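Local coordinates for protein cytochrome c-554 (Nitrosomonas europaea, PDB 1FT6) that carries electrons in the periplasm through four c-type hemes, accepting them directly from hydroxylamine oxidoreductase during ammonia oxidation, at residues Q126-E131 with G190-K195; E6-C11 with V86-C91. One frame throughout, in Å; residues are numbered along the deposited sequence.

Contact 1 of 2, residues Q126-E131 with G190-K195; sequences QDFHFE and GEPKFK. With HEC (heme c), chain F; PO4 (phosphate ion), chain C.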
loop_
_atom_site.group_PDB
_atom_site.type_symbol
_atom_site.label_atom_id
_atom_site.label_comp_id
_atom_site.label_asym_id
_atom_site.label_seq_id
_atom_site.Cartn_x
_atom_site.Cartn_y
_atom_site.Cartn_z
ATOM N N GLN A 126 11.026 -0.933 -7.034
ATOM C CA GLN A 126 10.582 -1.107 -5.633
ATOM C C GLN A 126 10.701 0.180 -4.848
ATOM O O GLN A 126 11.644 0.971 -4.990
ATOM C CB GLN A 126 11.367 -2.226 -4.907
ATOM C CG GLN A 126 10.835 -2.520 -3.454
ATOM C CD GLN A 126 11.120 -3.959 -2.978
ATOM O OE1 GLN A 126 11.720 -4.743 -3.740
ATOM N NE2 GLN A 126 10.743 -4.318 -1.837
ATOM N N ASP A 127 9.712 0.412 -4.006
ATOM C CA ASP A 127 9.707 1.620 -3.196
ATOM C C ASP A 127 10.259 1.342 -1.800
ATOM O O ASP A 127 9.761 0.457 -1.122
ATOM C CB ASP A 127 8.269 2.123 -3.054
ATOM C CG ASP A 127 8.190 3.607 -2.656
ATOM O OD1 ASP A 127 9.054 4.112 -1.920
ATOM O OD2 ASP A 127 7.238 4.289 -3.102
ATOM N N PHE A 128 11.281 2.070 -1.398
ATOM C CA PHE A 128 11.811 1.943 -0.019
ATOM C C PHE A 128 11.640 3.234 0.776
ATOM O O PHE A 128 12.231 3.375 1.852
ATOM C CB PHE A 128 13.288 1.576 -0.049
ATOM C CG PHE A 128 13.549 0.275 -0.740
ATOM C CD1 PHE A 128 13.468 -0.931 -0.043
ATOM C CD2 PHE A 128 13.798 0.247 -2.117
ATOM C CE1 PHE A 128 13.629 -2.158 -0.709
ATOM C CE2 PHE A 128 13.957 -0.963 -2.796
ATOM C CZ PHE A 128 13.878 -2.177 -2.094
ATOM N N HIS A 129 10.857 4.182 0.246
ATOM C CA HIS A 129 10.634 5.478 0.904
ATOM C C HIS A 129 9.167 5.639 1.344
ATOM O O HIS A 129 8.887 6.124 2.439
ATOM C CB HIS A 129 11.045 6.634 -0.032
ATOM C CG HIS A 129 11.213 7.941 0.674
ATOM N ND1 HIS A 129 10.192 8.859 0.798
ATOM C CD2 HIS A 129 12.278 8.471 1.328
ATOM C CE1 HIS A 129 10.617 9.898 1.493
ATOM N NE2 HIS A 129 11.878 9.688 1.828
ATOM N N PHE A 130 8.247 5.276 0.456
ATOM C CA PHE A 130 6.809 5.236 0.752
ATOM C C PHE A 130 6.010 6.547 0.908
ATOM O O PHE A 130 4.841 6.590 0.515
ATOM C CB PHE A 130 6.510 4.423 2.045
ATOM C CG PHE A 130 7.076 3.009 2.061
ATOM C CD1 PHE A 130 8.276 2.735 2.733
ATOM C CD2 PHE A 130 6.410 1.971 1.440
ATOM C CE1 PHE A 130 8.793 1.427 2.764
ATOM C CE2 PHE A 130 6.919 0.648 1.467
ATOM C CZ PHE A 130 8.105 0.390 2.129
ATOM N N GLU A 131 6.605 7.568 1.504
ATOM C CA GLU A 131 5.843 8.799 1.744
ATOM C C GLU A 131 4.989 9.296 0.594
ATOM O O GLU A 131 3.795 9.556 0.776
ATOM C CB GLU A 131 6.741 9.941 2.220
ATOM C CG GLU A 131 5.918 11.015 2.870
ATOM C CD GLU A 131 6.721 12.077 3.614
ATOM O OE1 GLU A 131 7.933 11.925 3.826
ATOM O OE2 GLU A 131 6.111 13.087 4.000
ATOM N N GLY A 190 22.072 -2.595 1.948
ATOM C CA GLY A 190 22.455 -1.319 1.387
ATOM C C GLY A 190 21.283 -0.389 1.122
ATOM O O GLY A 190 20.138 -0.738 1.409
ATOM N N GLU A 191 21.595 0.786 0.572
ATOM C CA GLU A 191 20.629 1.825 0.243
ATOM C C GLU A 191 20.027 1.605 -1.147
ATOM O O GLU A 191 20.613 0.919 -1.984
ATOM C CB GLU A 191 21.319 3.184 0.239
ATOM C CG GLU A 191 21.687 3.732 1.602
ATOM C CD GLU A 191 20.475 4.004 2.478
ATOM O OE1 GLU A 191 19.391 4.337 1.939
ATOM O OE2 GLU A 191 20.617 3.874 3.707
ATOM N N PRO A 192 18.833 2.170 -1.405
ATOM C CA PRO A 192 18.085 2.973 -0.431
ATOM C C PRO A 192 17.386 2.019 0.540
ATOM O O PRO A 192 16.793 1.009 0.129
ATOM C CB PRO A 192 17.079 3.738 -1.291
ATOM C CG PRO A 192 16.775 2.763 -2.401
ATOM C CD PRO A 192 18.102 2.048 -2.683
ATOM N N LYS A 193 17.475 2.352 1.822
ATOM C CA LYS A 193 16.863 1.560 2.884
ATOM C C LYS A 193 15.906 2.503 3.595
ATOM O O LYS A 193 16.262 3.643 3.906
ATOM C CB LYS A 193 17.931 1.080 3.873
ATOM C CG LYS A 193 17.442 0.075 4.895
ATOM C CD LYS A 193 18.604 -0.435 5.743
ATOM C CE LYS A 193 19.226 0.713 6.512
ATOM N NZ LYS A 193 20.240 0.224 7.489
ATOM N N PHE A 194 14.699 2.019 3.848
ATOM C CA PHE A 194 13.665 2.790 4.525
ATOM C C PHE A 194 14.229 3.308 5.842
ATOM O O PHE A 194 14.891 2.576 6.550
ATOM C CB PHE A 194 12.453 1.885 4.811
ATOM C CG PHE A 194 11.282 2.614 5.464
ATOM C CD1 PHE A 194 10.529 1.981 6.461
ATOM C CD2 PHE A 194 10.964 3.932 5.087
ATOM C CE1 PHE A 194 9.476 2.626 7.083
ATOM C CE2 PHE A 194 9.902 4.616 5.714
ATOM C CZ PHE A 194 9.151 3.957 6.715
ATOM N N LYS A 195 13.956 4.558 6.177
ATOM C CA LYS A 195 14.472 5.147 7.406
ATOM C C LYS A 195 14.134 4.470 8.715
ATOM O O LYS A 195 14.899 4.634 9.690
ATOM C CB LYS A 195 14.094 6.632 7.498
ATOM C CG LYS A 195 12.623 6.943 7.786
ATOM C CD LYS A 195 12.343 8.417 7.470
ATOM C CE LYS A 195 10.920 8.865 7.864
ATOM N NZ LYS A 195 10.770 10.359 7.735
HETATM FE FE HEC F . 4.600 -4.341 3.441
HETATM C CHA HEC F . 7.592 -4.146 4.977
HETATM C CHB HEC F . 5.293 -7.600 2.524
HETATM C CHC HEC F . 1.477 -4.624 2.099
HETATM C CHD HEC F . 4.052 -1.036 4.033
HETATM N NA HEC F . 6.149 -5.608 3.712
HETATM C C1A HEC F . 7.284 -5.359 4.375
HETATM C C2A HEC F . 8.186 -6.519 4.351
HETATM C C3A HEC F . 7.533 -7.503 3.602
HETATM C C4A HEC F . 6.259 -6.921 3.229
HETATM C CMA HEC F . 7.957 -8.920 3.211
HETATM C CAA HEC F . 9.606 -6.563 5.044
HETATM C CBA HEC F . 9.554 -7.360 6.361
HETATM C CGA HEC F . 8.520 -6.857 7.382
HETATM O O1A HEC F . 8.608 -5.685 7.731
HETATM O O2A HEC F . 7.628 -7.647 7.789
HETATM N NB HEC F . 3.626 -5.758 2.498
HETATM C C1B HEC F . 4.026 -7.077 2.164
HETATM C C2B HEC F . 2.995 -7.825 1.489
HETATM C C3B HEC F . 1.916 -7.003 1.372
HETATM C C4B HEC F . 2.299 -5.743 2.017
HETATM C CMB HEC F . 3.039 -9.311 1.013
HETATM C CAB HEC F . 0.539 -7.270 0.731
HETATM C CBB HEC F . -0.324 -8.353 1.441
HETATM N NC HEC F . 3.065 -3.083 3.164
HETATM C C1C HEC F . 1.862 -3.376 2.602
HETATM C C2C HEC F . 1.018 -2.213 2.516
HETATM C C3C HEC F . 1.764 -1.178 2.957
HETATM C C4C HEC F . 3.041 -1.754 3.410
HETATM C CMC HEC F . -0.443 -2.178 1.945
HETATM C CAC HEC F . 1.391 0.340 2.966
HETATM C CBC HEC F . 0.133 0.637 3.776
HETATM N ND HEC F . 5.543 -2.944 4.387
HETATM C C1D HEC F . 5.240 -1.598 4.515
HETATM C C2D HEC F . 6.284 -0.856 5.187
HETATM C C3D HEC F . 7.251 -1.769 5.474
HETATM C C4D HEC F . 6.797 -3.007 4.974
HETATM C CMD HEC F . 6.262 0.662 5.448
HETATM C CAD HEC F . 8.650 -1.460 6.057
HETATM C CBD HEC F . 9.786 -1.289 5.071
HETATM C CGD HEC F . 11.170 -1.691 5.642
HETATM O O1D HEC F . 12.084 -1.872 4.831
HETATM O O2D HEC F . 11.324 -1.806 6.897
HETATM P P PO4 C . 21.457 -3.470 5.772
HETATM O O1 PO4 C . 21.514 -3.055 7.262
HETATM O O2 PO4 C . 21.917 -2.281 4.895
HETATM O O3 PO4 C . 20.004 -3.905 5.421
HETATM O O4 PO4 C . 22.407 -4.659 5.534
HETATM O O HOH W 1 14.313 5.577 1.921
HETATM O O HOH W 2 10.039 10.144 4.805
#
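Phe130 turns the edge of its ring, led by CD1, onto one face of the Phe194 ring in a T-shaped stack, with centroids 5.0 Å apart and planes at 78°. Heme methyl CMD lies 3.7 Å above the centre of one Phe130 face; Phe130 thus meets the heme with a face and Phe194 with an edge. Phe194 has CG anti to the backbone N (chi1 -177°), which swings its ring toward the heme, and its CD1 rests 3.6 Å from propionate carbon CBD. With an alanine in its place, the Phe130 edge would probably lose the face it meets and the propionate arm part of its apolar contact.

Beside the stack, Phe128 sets its ring obliquely against Pro192, which follows a cis peptide bond; CD2 lies 3.9 Å from Pro192 CG. Pro192 O is buried against this ring with no polar partner. Phe194 CA makes a CH...O contact of 3.1 Å with Phe128 O, which also accepts from a water weakly bonded to Lys193 O. A second water joins Glu131 OE1 to Lys195 NZ.

Asp127 OD1 takes the His129 N-H almost end-on and the Phe130 N-H from well out of the carboxylate plane (49°). The first bond closes an Asx turn; the second completes an Asx motif just before helix 131-138, where Phe130 is the N-cap. Phe130 also meets the ring of His92, an axial ligand of the heme #3 iron. With aromatic and CH...O contacts in place of direct hydrogen bonds, the loops form a largely apolar cover over one edge of heme #3.

Contact 2 of 2, residues E6-C11 with V86-C91; sequences EGRKKC and VGCESC. With HEC (heme c), chain F.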
loop_
_atom_site.group_PDB
_atom_site.type_symbol
_atom_site.label_atom_id
_atom_site.label_comp_id
_atom_site.label_asym_id
_atom_site.label_seq_id
_atom_site.Cartn_x
_atom_site.Cartn_y
_atom_site.Cartn_z
ATOM N N GLU A 6 0.424 -6.173 -10.791
ATOM C CA GLU A 6 -0.070 -7.510 -11.061
ATOM C C GLU A 6 -1.057 -7.947 -9.983
ATOM O O GLU A 6 -1.880 -8.827 -10.201
ATOM C CB GLU A 6 1.071 -8.533 -11.119
ATOM C CG GLU A 6 2.099 -8.261 -12.174
ATOM C CD GLU A 6 3.169 -9.310 -12.146
ATOM O OE1 GLU A 6 3.953 -9.290 -11.170
ATOM O OE2 GLU A 6 3.208 -10.153 -13.078
ATOM N N GLY A 7 -1.002 -7.345 -8.805
ATOM C CA GLY A 7 -1.915 -7.811 -7.784
ATOM C C GLY A 7 -1.153 -8.443 -6.631
ATOM O O GLY A 7 0.050 -8.585 -6.678
ATOM N N ARG A 8 -1.875 -8.822 -5.600
ATOM C CA ARG A 8 -1.297 -9.348 -4.378
ATOM C C ARG A 8 -0.860 -10.808 -4.361
ATOM O O ARG A 8 -0.094 -11.197 -3.481
ATOM C CB ARG A 8 -2.312 -9.189 -3.230
ATOM C CG ARG A 8 -2.866 -7.802 -3.049
ATOM C CD ARG A 8 -3.637 -7.708 -1.734
ATOM N NE ARG A 8 -4.663 -8.741 -1.547
ATOM C CZ ARG A 8 -5.890 -8.689 -2.050
ATOM N NH1 ARG A 8 -6.750 -9.684 -1.813
ATOM N NH2 ARG A 8 -6.254 -7.649 -2.799
ATOM N N LYS A 9 -1.326 -11.591 -5.319
ATOM C CA LYS A 9 -1.082 -13.039 -5.293
ATOM C C LYS A 9 0.330 -13.515 -5.082
ATOM O O LYS A 9 0.587 -14.234 -4.138
ATOM C CB LYS A 9 -1.643 -13.716 -6.538
ATOM C CG LYS A 9 -1.510 -15.260 -6.492
ATOM C CD LYS A 9 -2.384 -15.962 -7.550
ATOM C CE LYS A 9 -1.541 -16.474 -8.716
ATOM N NZ LYS A 9 -2.371 -17.164 -9.758
ATOM N N LYS A 10 1.242 -13.116 -5.950
ATOM C CA LYS A 10 2.623 -13.557 -5.807
ATOM C C LYS A 10 3.275 -13.084 -4.529
ATOM O O LYS A 10 3.999 -13.843 -3.892
ATOM C CB LYS A 10 3.452 -13.086 -6.997
ATOM C CG LYS A 10 2.873 -13.533 -8.327
ATOM C CD LYS A 10 2.884 -15.016 -8.441
ATOM C CE LYS A 10 2.900 -15.426 -9.914
ATOM N NZ LYS A 10 2.811 -16.905 -10.066
ATOM N N CYS A 11 3.053 -11.827 -4.145
ATOM C CA CYS A 11 3.660 -11.336 -2.916
ATOM C C CYS A 11 3.167 -12.142 -1.758
ATOM O O CYS A 11 3.930 -12.525 -0.871
ATOM C CB CYS A 11 3.263 -9.862 -2.626
ATOM S SG CYS A 11 3.297 -8.771 -4.075
ATOM N N VAL A 86 -6.463 -1.768 -0.656
ATOM C CA VAL A 86 -5.167 -1.163 -0.799
ATOM C C VAL A 86 -4.191 -2.249 -0.396
ATOM O O VAL A 86 -4.026 -2.510 0.785
ATOM C CB VAL A 86 -5.070 0.057 0.139
ATOM C CG1 VAL A 86 -3.675 0.656 0.046
ATOM C CG2 VAL A 86 -6.162 1.108 -0.301
ATOM N N GLY A 87 -3.519 -2.815 -1.399
ATOM C CA GLY A 87 -2.637 -3.947 -1.181
ATOM C C GLY A 87 -1.152 -3.736 -1.255
ATOM O O GLY A 87 -0.657 -2.620 -1.254
ATOM N N CYS A 88 -0.421 -4.846 -1.417
ATOM C CA CYS A 88 1.048 -4.778 -1.365
ATOM C C CYS A 88 1.737 -3.781 -2.265
ATOM O O CYS A 88 2.575 -3.017 -1.799
ATOM C CB CYS A 88 1.625 -6.205 -1.608
ATOM S SG CYS A 88 0.606 -7.534 -0.943
ATOM N N GLU A 89 1.370 -3.747 -3.558
ATOM C CA GLU A 89 1.988 -2.844 -4.522
ATOM C C GLU A 89 1.593 -1.379 -4.328
ATOM O O GLU A 89 2.295 -0.509 -4.794
ATOM C CB GLU A 89 1.685 -3.284 -5.959
ATOM C CG GLU A 89 2.201 -4.717 -6.321
ATOM C CD GLU A 89 1.507 -5.283 -7.571
ATOM O OE1 GLU A 89 0.267 -5.422 -7.530
ATOM O OE2 GLU A 89 2.175 -5.577 -8.590
ATOM N N SER A 90 0.484 -1.121 -3.649
ATOM C CA SER A 90 0.106 0.280 -3.384
ATOM C C SER A 90 1.164 0.955 -2.520
ATOM O O SER A 90 1.312 2.204 -2.577
ATOM C CB SER A 90 -1.267 0.382 -2.687
ATOM O OG SER A 90 -2.334 0.325 -3.624
ATOM N N CYS A 91 1.905 0.175 -1.708
ATOM C CA CYS A 91 2.969 0.780 -0.882
ATOM C C CYS A 91 4.377 0.432 -1.350
ATOM O O CYS A 91 5.251 1.291 -1.436
ATOM C CB CYS A 91 2.828 0.337 0.575
ATOM S SG CYS A 91 1.315 0.977 1.355
HETATM FE FE HEC F . 4.600 -4.341 3.441
HETATM C CHA HEC F . 7.592 -4.146 4.977
HETATM C CHB HEC F . 5.293 -7.600 2.524
HETATM C CHC HEC F . 1.477 -4.624 2.099
HETATM C CHD HEC F . 4.052 -1.036 4.033
HETATM N NA HEC F . 6.149 -5.608 3.712
HETATM C C1A HEC F . 7.284 -5.359 4.375
HETATM C C2A HEC F . 8.186 -6.519 4.351
HETATM C C3A HEC F . 7.533 -7.503 3.602
HETATM C C4A HEC F . 6.259 -6.921 3.229
HETATM C CMA HEC F . 7.957 -8.920 3.211
HETATM C CAA HEC F . 9.606 -6.563 5.044
HETATM C CBA HEC F . 9.554 -7.360 6.361
HETATM C CGA HEC F . 8.520 -6.857 7.382
HETATM O O1A HEC F . 8.608 -5.685 7.731
HETATM O O2A HEC F . 7.628 -7.647 7.789
HETATM N NB HEC F . 3.626 -5.758 2.498
HETATM C C1B HEC F . 4.026 -7.077 2.164
HETATM C C2B HEC F . 2.995 -7.825 1.489
HETATM C C3B HEC F . 1.916 -7.003 1.372
HETATM C C4B HEC F . 2.299 -5.743 2.017
HETATM C CMB HEC F . 3.039 -9.311 1.013
HETATM C CAB HEC F . 0.539 -7.270 0.731
HETATM C CBB HEC F . -0.324 -8.353 1.441
HETATM N NC HEC F . 3.065 -3.083 3.164
HETATM C C1C HEC F . 1.862 -3.376 2.602
HETATM C C2C HEC F . 1.018 -2.213 2.516
HETATM C C3C HEC F . 1.764 -1.178 2.957
HETATM C C4C HEC F . 3.041 -1.754 3.410
HETATM C CMC HEC F . -0.443 -2.178 1.945
HETATM C CAC HEC F . 1.391 0.340 2.966
HETATM C CBC HEC F . 0.133 0.637 3.776
HETATM N ND HEC F . 5.543 -2.944 4.387
HETATM C C1D HEC F . 5.240 -1.598 4.515
HETATM C C2D HEC F . 6.284 -0.856 5.187
HETATM C C3D HEC F . 7.251 -1.769 5.474
HETATM C C4D HEC F . 6.797 -3.007 4.974
HETATM C CMD HEC F . 6.262 0.662 5.448
HETATM C CAD HEC F . 8.650 -1.460 6.057
HETATM C CBD HEC F . 9.786 -1.289 5.071
HETATM C CGD HEC F . 11.170 -1.691 5.642
HETATM O O1D HEC F . 12.084 -1.872 4.831
HETATM O O2D HEC F . 11.324 -1.806 6.897
HETATM O O HOH W 3 3.709 -7.966 -8.911
#
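Glu89 reaches across with its carboxylate to the backbone of Glu6 and Gly7. OE1 takes the N-H of Gly7 at 2.6 Å on its syn side, 27° out of the carboxylate plane, while OE2 uses its syn lone pair for Glu6 N at 2.9 Å. With chi2 near 162° the Glu89 side chain stretches out from its helix and delivers the carboxylate to those two amides, and Gly95 N gives OE2 a further donor. A water bonded to both Glu6 OE1 and Glu89 OE2 bridges the two acids, whose like charges are probably eased by Arg99 and Arg96, the salt-bridge partners of Glu6.

Next to this grip, Cys11 CB lies 3.9 Å from Cys88 SG, and Arg8 lays its CD 3.9 Å from Gly87 CA, where a side chain on the glycine would clash. All three cysteines form thioether links to heme: Cys88 SG at CAB and Cys91 SG at CAC of heme #3, and Cys11 SG to heme #1. The contact thus brings the heme-binding motifs of two hemes together, joining the start of helix 9-14 and the loop before it to helix 88-92, close to the centre of the folded chain.

Contact 2 is buried near the centre of the chain, whereas contact 1 lies further out and is partly exposed; their centres are about 17 Å apart. Both touch the same heme, 86-91 through its thioether bonds and 126-131 with 190-195 through a methyl and a propionate arm. They also meet directly, since Phe130 CD2 packs 3.2 Å from Cys91 O. In contact 2 a carboxylate from helix 88-92 binds backbone amides of the loop before helix 9-14, with a water besides. In contact 1 two loops bury aromatic rings, while Pro192 and His129 stay exposed and water joins the polar groups. Both segments of contact 2 precede those of contact 1 in sequence, and the contacts share no helix or loop.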